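Local coordinates for PTS-dependent dihydroxyacetone kinase operon regulatory protein (Escherichia coli, PDB 4LRZ), which activates transcription of the dhaKLM operon and represses its own gene, the part modelled here belonging to its probable sensor region with GAF and PAS domains, at residues Thr148-Phe151 and Leu157-Thr160; Phe76-Asp79 and Cys83-Ser86; Thr115-Leu120 and Gln126-Met131; Phe151-Arg156 and Thr191-Ala196. All coordinates share one frame; numbering follows the deposited sequence.

Interaction 1. Residues Thr148-Phe151 and Leu157-Thr160; sequences TPLF and LTGT
The carbonyl oxygen of Leu150 is gripped by two successive amides of the facing strand. Thr158 N reaches Leu150 O at 2.9 Å, almost in line with the carbonyl bond (C=O...N 162°), while the bond from Gly159 N to the same oxygen is long and weak. Two residues thus face one, a classic beta bulge, and the register slips by one residue between Leu150 and Phe151. In return, Leu150 N gives a nearly straight bond to Gly159 O (2.7 Å, 174° at the hydrogen), meeting that carbonyl from above its plane. A CA-H...O contact from Thr160 CA to Thr148 O (3.3 Å) continues the antiparallel pairing beyond the bulge.

Side chains pack over both faces of the hairpin. Pro149, Phe151 and Leu157 share one face: Leu157 points CG away from its backbone N (chi1 170°), and its CD1 touches Pro149 CB at 3.7 Å. The Phe151 ring turns an edge to the start of the other strand, with CD1 3.6 Å from Leu157 N, close to the ring plane. On the other face Leu150 CD1 lies 4.0 Å from Thr158 CG2, the two side chains crossing at a slant.

The hairpin of strands 143-151 and 157-166 belongs to the antiparallel sheet of the GAF domain. Helix 174-211 covers the Leu150 face through Ala182 and Val185, and Thr148 OG1 bonds to Thr178 on that helix. Helix 117-124 meets Pro149 and Leu157 from the other face, while strand 74-79 adjoins 157-166 in the sheet.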
loop_
_atom_site.group_PDB
_atom_site.type_symbol
_atom_site.label_atom_id
_atom_site.label_comp_id
_atom_site.label_asym_id
_atom_site.label_seq_id
_atom_site.Cartn_x
_atom_site.Cartn_y
_atom_site.Cartn_z
ATOM N N THR F 148 -1.889 15.870 -12.089
ATOM C CA THR F 148 -0.870 14.870 -12.001
ATOM C C THR F 148 -1.512 13.592 -12.483
ATOM O O THR F 148 -2.640 13.315 -12.119
ATOM C CB THR F 148 -0.385 14.711 -10.515
ATOM O OG1 THR F 148 0.155 15.971 -10.064
ATOM C CG2 THR F 148 0.686 13.669 -10.411
ATOM N N PRO F 149 -0.782 12.787 -13.258
ATOM C CA PRO F 149 -1.334 11.521 -13.658
ATOM C C PRO F 149 -1.228 10.476 -12.528
ATOM O O PRO F 149 -0.321 10.563 -11.694
ATOM C CB PRO F 149 -0.443 11.126 -14.843
ATOM C CG PRO F 149 0.865 11.736 -14.569
ATOM C CD PRO F 149 0.531 13.038 -13.901
ATOM N N LEU F 150 -2.134 9.498 -12.520
ATOM C CA LEU F 150 -1.925 8.391 -11.631
ATOM C C LEU F 150 -1.936 7.033 -12.279
ATOM O O LEU F 150 -2.545 6.816 -13.355
ATOM C CB LEU F 150 -2.863 8.431 -10.436
ATOM C CG LEU F 150 -4.245 7.842 -10.525
ATOM C CD1 LEU F 150 -4.269 6.808 -9.463
ATOM C CD2 LEU F 150 -5.207 8.969 -10.188
ATOM N N PHE F 151 -1.277 6.114 -11.582
ATOM C CA PHE F 151 -0.927 4.821 -12.157
ATOM C C PHE F 151 -1.488 3.585 -11.448
ATOM O O PHE F 151 -1.709 3.587 -10.262
ATOM C CB PHE F 151 0.591 4.746 -12.363
ATOM C CG PHE F 151 1.136 5.856 -13.254
ATOM C CD1 PHE F 151 1.095 5.737 -14.641
ATOM C CD2 PHE F 151 1.666 7.041 -12.689
ATOM C CE1 PHE F 151 1.599 6.793 -15.499
ATOM C CE2 PHE F 151 2.189 8.083 -13.503
ATOM C CZ PHE F 151 2.149 7.962 -14.915
ATOM N N LEU F 157 -1.138 4.101 -16.948
ATOM C CA LEU F 157 -1.929 5.292 -16.681
ATOM C C LEU F 157 -3.397 4.909 -16.500
ATOM O O LEU F 157 -3.965 4.096 -17.237
ATOM C CB LEU F 157 -1.733 6.336 -17.783
ATOM C CG LEU F 157 -2.620 7.587 -17.879
ATOM C CD1 LEU F 157 -2.144 8.672 -16.961
ATOM C CD2 LEU F 157 -2.616 8.074 -19.335
ATOM N N THR F 158 -4.000 5.472 -15.479
ATOM C CA THR F 158 -5.357 5.064 -15.116
ATOM C C THR F 158 -6.230 6.269 -14.845
ATOM O O THR F 158 -7.449 6.174 -14.835
ATOM C CB THR F 158 -5.354 3.926 -14.037
ATOM O OG1 THR F 158 -6.602 3.226 -14.088
ATOM C CG2 THR F 158 -4.946 4.384 -12.548
ATOM N N GLY F 159 -5.606 7.441 -14.730
ATOM C CA GLY F 159 -6.364 8.660 -14.492
ATOM C C GLY F 159 -5.503 9.835 -14.147
ATOM O O GLY F 159 -4.248 9.741 -14.239
ATOM N N THR F 160 -6.157 10.930 -13.728
ATOM C CA THR F 160 -5.474 12.214 -13.469
ATOM C C THR F 160 -6.199 12.932 -12.341
ATOM O O THR F 160 -7.427 12.909 -12.279
ATOM C CB THR F 160 -5.516 13.157 -14.720
ATOM O OG1 THR F 160 -4.730 12.588 -15.768
ATOM C CG2 THR F 160 -4.953 14.547 -14.375
#

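Interaction 2. Residues Phe76-Asp79 and Cys83-Ser86; sequences FILD and CILS
Four hydrogen bonds tie Phe76-Asp79 to Cys83-Ser86, three of them between backbone groups. Ile77 uses both its polar atoms: its N donates to Ser86 O at 3.0 Å, and its O receives Leu85 N at 2.8 Å. Leu85 and Ser86 therefore both face Ile77 in a classic beta bulge. Nearer the turn, Asp79 N donates to Cys83 O (2.9 Å), and the fourth bond runs from Cys83 N to Asp79 OD1 (3.1 Å), approaching from above the carboxylate plane. With CG set between its backbone N and carbonyl carbon (chi1 79°), Asp79 turns this carboxylate toward the turn, where OD1 also accepts from Thr81 N. Two amides hold that oxygen and close the hairpin end.

Among the apolar contacts, Leu78 and Ile84 share one face of the sheet, and Phe76 packs against Ile84 beside them. Ile84 CD1 lies over one face of the Phe76 ring, off-centre toward the rim and 4.0 Å from the centroid, in a CH-pi contact. The same side chain presents CG1 to Leu78 CD2 at 3.9 Å. Elsewhere, Leu85 CD1 packs on Asp79 CB (3.6 Å), while Ile77 CG1 meets Ser86 CB (3.8 Å).

This hairpin forms one margin of the GAF-domain sheet, with 84-89 as an outermost strand within the chain and 74-79 pairing on its other side with 157-166. Helix 51-66 packs against Ile77 and Leu85, joined by Ile46 of helix 40-49 beside Leu85 and Asp79; Cys108 touches Leu78 and Ile84, and Gln58 of helix 51-66 bonds to Ser86 OG.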
loop_
_atom_site.group_PDB
_atom_site.type_symbol
_atom_site.label_atom_id
_atom_site.label_comp_id
_atom_site.label_asym_id
_atom_site.label_seq_id
_atom_site.Cartn_x
_atom_site.Cartn_y
_atom_site.Cartn_z
ATOM N N PHE F 76 -10.984 17.685 -9.606
ATOM C CA PHE F 76 -11.497 16.766 -10.599
ATOM C C PHE F 76 -10.764 15.424 -10.523
ATOM O O PHE F 76 -9.560 15.393 -10.344
ATOM C CB PHE F 76 -11.189 17.311 -12.021
ATOM C CG PHE F 76 -11.991 18.545 -12.461
ATOM C CD1 PHE F 76 -13.118 18.988 -11.788
ATOM C CD2 PHE F 76 -11.632 19.198 -13.669
ATOM C CE1 PHE F 76 -13.850 20.097 -12.265
ATOM C CE2 PHE F 76 -12.364 20.291 -14.180
ATOM C CZ PHE F 76 -13.482 20.740 -13.460
ATOM N N ILE F 77 -11.479 14.322 -10.720
ATOM C CA ILE F 77 -10.828 13.071 -11.120
ATOM C C ILE F 77 -11.127 12.822 -12.619
ATOM O O ILE F 77 -12.264 12.926 -13.019
ATOM C CB ILE F 77 -11.377 11.839 -10.373
ATOM C CG1 ILE F 77 -12.036 12.249 -9.088
ATOM C CG2 ILE F 77 -10.245 10.790 -10.179
ATOM C CD1 ILE F 77 -11.766 11.215 -7.864
ATOM N N LEU F 78 -10.115 12.507 -13.429
ATOM C CA LEU F 78 -10.338 12.161 -14.825
ATOM C C LEU F 78 -9.821 10.741 -15.071
ATOM O O LEU F 78 -8.828 10.327 -14.425
ATOM C CB LEU F 78 -9.663 13.151 -15.783
ATOM C CG LEU F 78 -9.996 14.661 -15.653
ATOM C CD1 LEU F 78 -9.009 15.341 -14.702
ATOM C CD2 LEU F 78 -9.914 15.348 -16.983
ATOM N N ASP F 79 -10.441 10.019 -16.026
ATOM C CA ASP F 79 -9.949 8.677 -16.387
ATOM C C ASP F 79 -8.738 8.772 -17.312
ATOM O O ASP F 79 -8.309 9.885 -17.613
ATOM C CB ASP F 79 -11.057 7.772 -16.934
ATOM C CG ASP F 79 -11.396 8.062 -18.361
ATOM O OD1 ASP F 79 -10.859 9.009 -18.975
ATOM O OD2 ASP F 79 -12.185 7.281 -18.931
ATOM N N CYS F 83 -11.480 11.966 -19.497
ATOM C CA CYS F 83 -12.901 12.140 -19.242
ATOM C C CYS F 83 -13.130 12.424 -17.760
ATOM O O CYS F 83 -12.650 11.648 -16.891
ATOM C CB CYS F 83 -13.652 10.871 -19.646
ATOM S SG CYS F 83 -15.461 11.003 -19.560
ATOM N N ILE F 84 -13.839 13.531 -17.461
ATOM C CA ILE F 84 -14.141 13.901 -16.069
ATOM C C ILE F 84 -15.092 12.889 -15.444
ATOM O O ILE F 84 -16.221 12.709 -15.902
ATOM C CB ILE F 84 -14.718 15.301 -15.942
ATOM C CG1 ILE F 84 -13.684 16.328 -16.381
ATOM C CG2 ILE F 84 -15.080 15.567 -14.479
ATOM C CD1 ILE F 84 -14.097 17.724 -16.194
ATOM N N LEU F 85 -14.619 12.218 -14.400
ATOM C CA LEU F 85 -15.399 11.174 -13.706
ATOM C C LEU F 85 -16.168 11.746 -12.486
ATOM O O LEU F 85 -17.299 11.346 -12.208
ATOM C CB LEU F 85 -14.474 10.031 -13.256
ATOM C CG LEU F 85 -13.786 9.229 -14.373
ATOM C CD1 LEU F 85 -12.730 8.323 -13.781
ATOM C CD2 LEU F 85 -14.798 8.396 -15.171
ATOM N N SER F 86 -15.526 12.676 -11.770
ATOM C CA SER F 86 -16.115 13.302 -10.577
ATOM C C SER F 86 -15.533 14.688 -10.330
ATOM O O SER F 86 -14.368 14.960 -10.662
ATOM C CB SER F 86 -15.813 12.432 -9.368
ATOM O OG SER F 86 -16.808 12.587 -8.359
#

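Interaction 3. Residues Thr115-Leu120 and Gln126-Met131; sequences TCALSL and QAVKTM
Thr130 points its side chain from strand 128-131 at the opening turn of helix 117-124, and Ala117 returns its methyl group toward the strand. OG1 of Thr130 sits between its own backbone N and carbonyl carbon (chi1 55°), which places it before the Ala117 amide. Ala117 N donates to Thr130 OG1 at 3.0 Å, with 160° at the hydrogen. The methyl branch of Thr130 lies alongside, CG2 3.5 Å from the same Ala117 N, so that both branches border the helix start.

The methyl of Ala117 comes down on the strand backbone, its CB 3.4 Å from Val128 O. Farther along, Leu120 and Val128 cross at an angle, the contact falling between Leu120 CD1 and Val128 CG1 at 3.9 Å. Val128 carries CG1 opposite its backbone N (chi1 171°), which leaves this branch directed at the helix. Ala117 and Leu120, three residues apart, present one side of the helix to the strand. Strand 128-131 is an outermost one of the GAF-domain sheet within the chain, paired with 143-151; helix 117-124 packs on it, and Leu15 of helix 14-26 touches both Leu120 and Val128.

Cys116 occupies the N-cap position, and its carbonyl oxygen receives Ser119 N and Leu120 N, both at 2.9 Å, within the first turn. An amide at the beginning of a helix lacks a carbonyl one turn earlier; for Ala117 the buried threonine hydroxyl supplies the acceptor instead. One directed polar bond at the helix start is thereby combined with aliphatic packing along the turn that follows.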
loop_
_atom_site.group_PDB
_atom_site.type_symbol
_atom_site.label_atom_id
_atom_site.label_comp_id
_atom_site.label_asym_id
_atom_site.label_seq_id
_atom_site.Cartn_x
_atom_site.Cartn_y
_atom_site.Cartn_z
ATOM N N THR F 115 -3.956 23.080 -25.062
ATOM C CA THR F 115 -2.961 22.958 -24.039
ATOM C C THR F 115 -3.536 23.369 -22.703
ATOM O O THR F 115 -4.012 24.525 -22.546
ATOM C CB THR F 115 -1.795 23.916 -24.323
ATOM O OG1 THR F 115 -1.416 23.806 -25.696
ATOM C CG2 THR F 115 -0.593 23.623 -23.400
ATOM N N CYS F 116 -3.440 22.421 -21.760
ATOM C CA CYS F 116 -4.016 22.495 -20.433
ATOM C C CYS F 116 -3.494 21.335 -19.598
ATOM O O CYS F 116 -3.423 20.201 -20.070
ATOM C CB CYS F 116 -5.557 22.417 -20.504
ATOM S SG CYS F 116 -6.350 22.781 -18.935
ATOM N N ALA F 117 -3.158 21.613 -18.344
ATOM C CA ALA F 117 -2.705 20.591 -17.419
ATOM C C ALA F 117 -3.615 19.330 -17.434
ATOM O O ALA F 117 -3.137 18.187 -17.344
ATOM C CB ALA F 117 -2.601 21.198 -16.010
ATOM N N LEU F 118 -4.924 19.550 -17.552
ATOM C CA LEU F 118 -5.904 18.460 -17.556
ATOM C C LEU F 118 -5.480 17.338 -18.503
ATOM O O LEU F 118 -5.711 16.138 -18.199
ATOM C CB LEU F 118 -7.281 18.974 -17.990
ATOM C CG LEU F 118 -8.004 19.923 -17.076
ATOM C CD1 LEU F 118 -9.393 20.227 -17.558
ATOM C CD2 LEU F 118 -8.074 19.283 -15.649
ATOM N N SER F 119 -4.878 17.700 -19.651
ATOM C CA SER F 119 -4.309 16.655 -20.555
ATOM C C SER F 119 -2.806 16.551 -20.509
ATOM O O SER F 119 -2.258 15.476 -20.658
ATOM C CB SER F 119 -4.751 16.854 -22.031
ATOM O OG SER F 119 -4.305 18.098 -22.573
ATOM N N LEU F 120 -2.119 17.666 -20.342
ATOM C CA LEU F 120 -0.671 17.657 -20.500
ATOM C C LEU F 120 -0.007 16.787 -19.430
ATOM O O LEU F 120 1.106 16.266 -19.620
ATOM C CB LEU F 120 -0.156 19.067 -20.381
ATOM C CG LEU F 120 0.803 19.605 -21.405
ATOM C CD1 LEU F 120 1.564 20.765 -20.734
ATOM C CD2 LEU F 120 1.735 18.535 -22.069
ATOM N N GLN F 126 3.832 13.605 -16.110
ATOM C CA GLN F 126 4.118 14.234 -14.807
ATOM C C GLN F 126 3.207 15.311 -14.280
ATOM O O GLN F 126 2.362 15.799 -14.995
ATOM C CB GLN F 126 5.502 14.811 -14.804
ATOM C CG GLN F 126 5.876 15.584 -15.989
ATOM C CD GLN F 126 7.360 15.436 -16.175
ATOM O OE1 GLN F 126 8.109 16.414 -16.139
ATOM N NE2 GLN F 126 7.807 14.185 -16.278
ATOM N N ALA F 127 3.419 15.685 -13.013
ATOM C CA ALA F 127 2.661 16.753 -12.399
ATOM C C ALA F 127 2.898 17.993 -13.220
ATOM O O ALA F 127 4.051 18.323 -13.499
ATOM C CB ALA F 127 3.113 16.977 -10.992
ATOM N N VAL F 128 1.820 18.672 -13.614
ATOM C CA VAL F 128 1.942 19.862 -14.482
ATOM C C VAL F 128 0.920 20.948 -14.103
ATOM O O VAL F 128 -0.213 20.666 -13.721
ATOM C CB VAL F 128 1.749 19.479 -16.021
ATOM C CG1 VAL F 128 1.664 20.704 -16.862
ATOM C CG2 VAL F 128 2.938 18.636 -16.566
ATOM N N LYS F 129 1.332 22.195 -14.248
ATOM C CA LYS F 129 0.487 23.356 -13.996
ATOM C C LYS F 129 0.450 24.295 -15.211
ATOM O O LYS F 129 1.498 24.691 -15.701
ATOM C CB LYS F 129 1.088 24.161 -12.858
ATOM C CG LYS F 129 0.278 25.405 -12.483
ATOM C CD LYS F 129 0.985 26.199 -11.364
ATOM C CE LYS F 129 0.060 27.234 -10.773
ATOM N NZ LYS F 129 0.445 27.574 -9.344
ATOM N N THR F 130 -0.732 24.714 -15.652
ATOM C CA THR F 130 -0.815 25.701 -16.732
ATOM C C THR F 130 -1.675 26.867 -16.217
ATOM O O THR F 130 -2.675 26.634 -15.522
ATOM C CB THR F 130 -1.431 25.103 -18.000
ATOM O OG1 THR F 130 -2.689 24.535 -17.676
ATOM C CG2 THR F 130 -0.579 23.968 -18.583
ATOM N N MET F 131 -1.265 28.102 -16.503
ATOM C CA MET F 131 -1.968 29.296 -16.007
ATOM C C MET F 131 -2.192 30.284 -17.136
ATOM O O MET F 131 -1.372 30.373 -18.006
ATOM C CB MET F 131 -1.123 30.063 -14.975
ATOM C CG MET F 131 -0.559 29.243 -13.861
ATOM S SD MET F 131 0.397 30.328 -12.775
ATOM C CE MET F 131 -0.791 31.634 -12.445
#

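Interaction 4. Residues Phe151-Arg156 and Thr191-Ala196; sequences FDSKGR and TDSLLA
With chi1 at -12°, Ser153 holds OG almost eclipsed with its backbone N, and Ser193, at 98°, also departs from a staggered setting; these settings leave Ser153 CB, and not its OG, facing Ser193 CB and OG. Ser153 CB lies 3.4 Å from Ser193 OG, and Ser153 CB to Ser193 CB is 3.6 Å. No hydrogen bond crosses between Phe151-Arg156 and Thr191-Ala196. Lys154, its chain bent at three successive torsions, bends toward the helix, leaving NZ 4.0 Å from Ser193 OG, a loose approach.

The loop, which joins strands 143-151 and 157-166 of the GAF domain beside helix 174-211, is braced from within. Asp152 N bonds to Arg156 O at 2.8 Å, and Arg156 NH2 forms a salt bridge with Asp152 OD2 at 2.9 Å, the carboxylate oxygen lying near the guanidinium plane. Gly155 takes a positive phi of 93° in the turn between them.

Ser193 OG makes a weak bond to Leu190 O of its own helix, while Asp192 forms a salt bridge with a basic side chain of another protein's chain. The small touching area and absence of directed bonds suggest that the loop merely rests on the helix, and that the firmer polar interactions hold each partner separately.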
loop_
_atom_site.group_PDB
_atom_site.type_symbol
_atom_site.label_atom_id
_atom_site.label_comp_id
_atom_site.label_asym_id
_atom_site.label_seq_id
_atom_site.Cartn_x
_atom_site.Cartn_y
_atom_site.Cartn_z
ATOM N N PHE F 151 -1.277 6.114 -11.582
ATOM C CA PHE F 151 -0.927 4.821 -12.157
ATOM C C PHE F 151 -1.488 3.585 -11.448
ATOM O O PHE F 151 -1.709 3.587 -10.262
ATOM C CB PHE F 151 0.591 4.746 -12.363
ATOM C CG PHE F 151 1.136 5.856 -13.254
ATOM C CD1 PHE F 151 1.095 5.737 -14.641
ATOM C CD2 PHE F 151 1.666 7.041 -12.689
ATOM C CE1 PHE F 151 1.599 6.793 -15.499
ATOM C CE2 PHE F 151 2.189 8.083 -13.503
ATOM C CZ PHE F 151 2.149 7.962 -14.915
ATOM N N ASP F 152 -1.699 2.541 -12.229
ATOM C CA ASP F 152 -2.203 1.234 -11.814
ATOM C C ASP F 152 -1.572 0.589 -10.590
ATOM O O ASP F 152 -0.910 1.236 -9.761
ATOM C CB ASP F 152 -2.018 0.226 -12.983
ATOM C CG ASP F 152 -3.233 0.107 -13.798
ATOM O OD1 ASP F 152 -4.250 0.653 -13.331
ATOM O OD2 ASP F 152 -3.204 -0.498 -14.893
ATOM N N SER F 153 -1.839 -0.711 -10.503
ATOM C CA SER F 153 -1.185 -1.648 -9.612
ATOM C C SER F 153 0.024 -2.173 -10.424
ATOM O O SER F 153 1.026 -2.602 -9.886
ATOM C CB SER F 153 -2.186 -2.784 -9.267
ATOM O OG SER F 153 -3.554 -2.469 -9.685
ATOM N N LYS F 154 -0.077 -2.046 -11.741
ATOM C CA LYS F 154 0.785 -2.707 -12.713
ATOM C C LYS F 154 1.528 -1.676 -13.555
ATOM O O LYS F 154 2.113 -2.006 -14.591
ATOM C CB LYS F 154 -0.093 -3.593 -13.629
ATOM C CG LYS F 154 -0.920 -4.699 -12.897
ATOM C CD LYS F 154 -0.113 -6.019 -12.624
ATOM C CE LYS F 154 -0.004 -6.397 -11.104
ATOM N NZ LYS F 154 -1.315 -6.487 -10.367
ATOM N N GLY F 155 1.450 -0.413 -13.138
ATOM C CA GLY F 155 2.285 0.660 -13.671
ATOM C C GLY F 155 1.797 1.514 -14.828
ATOM O O GLY F 155 2.529 2.404 -15.260
ATOM N N ARG F 156 0.595 1.263 -15.361
ATOM C CA ARG F 156 0.106 2.109 -16.475
ATOM C C ARG F 156 -0.891 3.161 -16.038
ATOM O O ARG F 156 -1.419 3.109 -14.923
ATOM C CB ARG F 156 -0.464 1.305 -17.662
ATOM C CG ARG F 156 -1.300 0.085 -17.314
ATOM C CD ARG F 156 -2.515 -0.048 -18.267
ATOM N NE ARG F 156 -2.578 -1.372 -18.882
ATOM C CZ ARG F 156 -3.040 -2.477 -18.290
ATOM N NH1 ARG F 156 -3.024 -3.650 -18.954
ATOM N NH2 ARG F 156 -3.505 -2.419 -17.035
ATOM N N THR F 191 -2.022 -1.358 -2.809
ATOM C CA THR F 191 -2.268 -2.131 -1.600
ATOM C C THR F 191 -3.475 -3.067 -1.779
ATOM O O THR F 191 -3.423 -4.179 -1.299
ATOM C CB THR F 191 -2.345 -1.317 -0.265
ATOM O OG1 THR F 191 -3.654 -0.787 -0.091
ATOM C CG2 THR F 191 -1.370 -0.179 -0.243
ATOM N N ASP F 192 -4.510 -2.645 -2.512
ATOM C CA ASP F 192 -5.621 -3.559 -2.883
ATOM C C ASP F 192 -5.074 -4.782 -3.627
ATOM O O ASP F 192 -5.472 -5.927 -3.367
ATOM C CB ASP F 192 -6.691 -2.879 -3.763
ATOM C CG ASP F 192 -7.749 -2.090 -2.948
ATOM O OD1 ASP F 192 -7.764 -2.184 -1.698
ATOM O OD2 ASP F 192 -8.572 -1.359 -3.556
ATOM N N SER F 193 -4.156 -4.541 -4.550
ATOM C CA SER F 193 -3.638 -5.642 -5.354
ATOM C C SER F 193 -2.661 -6.544 -4.563
ATOM O O SER F 193 -2.615 -7.741 -4.778
ATOM C CB SER F 193 -3.087 -5.138 -6.686
ATOM O OG SER F 193 -1.692 -4.984 -6.660
ATOM N N LEU F 194 -1.975 -5.983 -3.566
ATOM C CA LEU F 194 -1.100 -6.800 -2.712
ATOM C C LEU F 194 -1.905 -7.778 -1.856
ATOM O O LEU F 194 -1.512 -8.914 -1.706
ATOM C CB LEU F 194 -0.181 -5.930 -1.846
ATOM C CG LEU F 194 0.874 -5.171 -2.634
ATOM C CD1 LEU F 194 1.522 -4.056 -1.799
ATOM C CD2 LEU F 194 1.920 -6.116 -3.210
ATOM N N LEU F 195 -3.022 -7.306 -1.315
ATOM C CA LEU F 195 -3.950 -8.100 -0.521
ATOM C C LEU F 195 -4.590 -9.200 -1.370
ATOM O O LEU F 195 -4.669 -10.348 -0.957
ATOM C CB LEU F 195 -5.011 -7.195 0.102
ATOM C CG LEU F 195 -4.671 -6.424 1.399
ATOM C CD1 LEU F 195 -5.637 -5.218 1.647
ATOM C CD2 LEU F 195 -4.660 -7.359 2.626
ATOM N N ALA F 196 -4.987 -8.864 -2.586
ATOM C CA ALA F 196 -5.445 -9.883 -3.536
ATOM C C ALA F 196 -4.329 -10.922 -3.858
ATOM O O ALA F 196 -4.591 -12.129 -3.884
ATOM C CB ALA F 196 -6.028 -9.213 -4.821
#

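How the interactions relate
Interactions 1, 2 and 3 are buried within the GAF domain and reach one antiparallel sheet, whereas interaction 4 lies at the surface, where the loop of the hairpin in interaction 1 brushes the long helix 174-211. Interactions 1 and 2 are bulged hairpins on neighbouring strands, probably joined by a hydrogen bond from Thr160 N to Leu78 O. Interaction 3 instead sets a helix start against the strand at the other margin; its Leu118 packs on Phe76 and Leu78, and its Ala127 on Thr148. Backbone pairing dominates the hairpins, in interaction 3 the one bond across goes to a threonine hydroxyl, and interaction 4, which shares Phe151 with interaction 1, has no bond across it.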